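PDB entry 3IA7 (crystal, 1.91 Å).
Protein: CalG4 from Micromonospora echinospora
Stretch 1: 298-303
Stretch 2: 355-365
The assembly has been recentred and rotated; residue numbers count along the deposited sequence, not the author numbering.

Stretch 1 298-303: ARACLT
Stretch 2, residues 355-365: SIREAVERLAA

The helix, already under way at Ser-355, packs against a strand that includes Ala-300 to Thr-303, after a corner at Arg-299 (phi/psi -94/-21). Helical phi/psi values stay near -65/-45 through Leu-363, easing to -66/-28 at Ala-364; the strand is extended, -162/164 at Ala-300 and -108/118 at Leu-302. The axes approach to 9.1 Å with N-to-C directions 136° apart, obliquely antiparallel. No hydrogen bond crosses the interface; 237 Å² is buried, essentially by apolar contact, while the helix satisfies its own backbone through bonds such as Ala-364 N to Val-360 O (2.9 Å).

Ile-356 (m,t) points its CA-CB bond sideways, yet its CG2 lies 4.0 Å from CD2 of Leu-302 (t,p), whose CA-CB bond points toward the helix. Val-360 (t) places CG1 4.2 Å from Ala-300 CB. Polar Glu-361 points away. Leu-363 (chi1 t, chi2 92°) brings CD2 to 4.2 Å from Ala-300 CB. These five apolar residues are buried; Cys-301, between Ala-300 and Leu-302, points away as strand alternation requires. At Ala-364, Ala-364 CA is 5.8 Å from Ala-300 CA, a close approach accommodated by methyl side chains, Ala-364 CB to Ala-300 CB being 4.4 Å. Ala-364 CB also lies 4.0 Å from Arg-299 O. Arg-299 (m,m,t) starts toward the helix, but its polar end leads away.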

# COMPACT_ATOMS: atom_id res chain seq x y z
N ALA A 298 17.59 1.47 -2.56
CA ALA A 298 18.47 1.96 -1.49
C ALA A 298 19.55 0.95 -1.04
O ALA A 298 19.28 -0.24 -0.97
CB ALA A 298 17.63 2.43 -0.27
N ARG A 299 20.71 1.47 -0.65
CA ARG A 299 21.76 0.63 -0.04
C ARG A 299 21.64 0.66 1.47
O ARG A 299 22.22 -0.18 2.16
CB ARG A 299 23.16 1.18 -0.36
CG ARG A 299 23.53 1.36 -1.78
CD ARG A 299 24.15 0.15 -2.48
NE ARG A 299 24.32 0.44 -3.90
CZ ARG A 299 25.48 0.47 -4.56
NH1 ARG A 299 26.63 0.22 -3.93
NH2 ARG A 299 25.50 0.76 -5.86
N ALA A 300 20.97 1.68 1.98
CA ALA A 300 20.78 1.85 3.40
C ALA A 300 19.64 2.80 3.63
O ALA A 300 19.27 3.60 2.73
CB ALA A 300 22.07 2.45 4.09
N CYS A 301 19.17 2.78 4.87
CA CYS A 301 18.14 3.73 5.32
C CYS A 301 18.54 4.30 6.66
O CYS A 301 18.88 3.53 7.58
CB CYS A 301 16.79 2.97 5.44
SG CYS A 301 15.41 4.07 5.99
N LEU A 302 18.47 5.62 6.82
CA LEU A 302 18.77 6.25 8.05
C LEU A 302 17.45 6.72 8.62
O LEU A 302 16.78 7.58 8.01
CB LEU A 302 19.70 7.48 7.81
CG LEU A 302 20.03 8.42 8.97
CD1 LEU A 302 20.76 7.77 10.14
CD2 LEU A 302 20.89 9.56 8.40
N THR A 303 17.07 6.19 9.78
CA THR A 303 15.69 6.35 10.25
C THR A 303 15.62 6.39 11.76
O THR A 303 16.60 6.07 12.43
CB THR A 303 14.74 5.22 9.70
OG1 THR A 303 13.40 5.50 10.11
CG2 THR A 303 15.11 3.86 10.23
N SER A 355 30.52 12.10 10.78
CA SER A 355 30.08 10.95 11.54
C SER A 355 28.94 10.21 10.85
O SER A 355 28.91 8.97 10.80
CB SER A 355 29.68 11.37 12.96
OG SER A 355 29.15 10.24 13.63
N ILE A 356 27.99 10.97 10.30
CA ILE A 356 26.84 10.39 9.59
C ILE A 356 27.29 9.63 8.35
O ILE A 356 26.91 8.47 8.14
CB ILE A 356 25.82 11.47 9.18
CG1 ILE A 356 25.18 12.10 10.41
CG2 ILE A 356 24.69 10.91 8.30
CD1 ILE A 356 24.47 13.43 10.09
N ARG A 357 28.11 10.26 7.52
CA ARG A 357 28.59 9.61 6.27
C ARG A 357 29.36 8.32 6.57
O ARG A 357 29.07 7.28 5.96
CB ARG A 357 29.40 10.59 5.42
CG ARG A 357 30.17 9.93 4.28
CD ARG A 357 31.16 10.88 3.61
NE ARG A 357 32.28 11.35 4.47
CZ ARG A 357 32.36 12.57 5.00
NH1 ARG A 357 31.38 13.47 4.78
NH2 ARG A 357 33.43 12.91 5.76
N GLU A 358 30.31 8.38 7.51
CA GLU A 358 31.13 7.19 7.84
C GLU A 358 30.28 6.05 8.42
O GLU A 358 30.45 4.88 8.06
CB GLU A 358 32.34 7.53 8.75
CG GLU A 358 33.33 8.52 8.13
CD GLU A 358 34.50 8.89 9.06
OE1 GLU A 358 34.50 8.50 10.25
OE2 GLU A 358 35.43 9.57 8.59
N ALA A 359 29.34 6.39 9.29
CA ALA A 359 28.43 5.39 9.85
C ALA A 359 27.60 4.68 8.77
O ALA A 359 27.42 3.45 8.78
CB ALA A 359 27.50 6.06 10.90
N VAL A 360 27.07 5.45 7.84
CA VAL A 360 26.25 4.88 6.77
C VAL A 360 27.14 4.05 5.85
O VAL A 360 26.75 2.95 5.41
CB VAL A 360 25.52 6.01 5.97
CG1 VAL A 360 24.97 5.48 4.63
CG2 VAL A 360 24.38 6.68 6.85
N GLU A 361 28.35 4.53 5.56
CA GLU A 361 29.18 3.80 4.62
C GLU A 361 29.59 2.44 5.22
O GLU A 361 29.56 1.41 4.54
CB GLU A 361 30.37 4.64 4.16
CG GLU A 361 29.88 5.58 3.04
CD GLU A 361 30.91 6.56 2.52
OE1 GLU A 361 32.06 6.65 3.04
OE2 GLU A 361 30.56 7.26 1.56
N ARG A 362 29.94 2.46 6.50
CA ARG A 362 30.37 1.26 7.20
C ARG A 362 29.22 0.24 7.21
O ARG A 362 29.41 -0.94 6.92
CB ARG A 362 30.76 1.63 8.62
CG ARG A 362 30.87 0.47 9.54
CD ARG A 362 31.35 0.93 10.89
NE ARG A 362 32.58 1.71 10.77
CZ ARG A 362 33.80 1.17 10.61
NH1 ARG A 362 33.95 -0.16 10.52
NH2 ARG A 362 34.86 1.96 10.55
N LEU A 363 28.03 0.71 7.55
CA LEU A 363 26.83 -0.16 7.65
C LEU A 363 26.50 -0.75 6.26
O LEU A 363 26.29 -1.98 6.11
CB LEU A 363 25.62 0.61 8.19
CG LEU A 363 24.47 -0.42 8.00
CD1 LEU A 363 24.31 -1.24 9.27
CD2 LEU A 363 23.22 0.16 7.42
N ALA A 364 26.51 0.11 5.25
CA ALA A 364 26.14 -0.32 3.90
C ALA A 364 27.15 -1.30 3.35
O ALA A 364 26.77 -2.12 2.55
CB ALA A 364 26.02 0.88 2.96
N ALA A 365 28.43 -1.25 3.79
CA ALA A 365 29.45 -2.19 3.32
C ALA A 365 29.50 -3.47 4.14
O ALA A 365 30.21 -4.36 3.77
CB ALA A 365 30.86 -1.53 3.29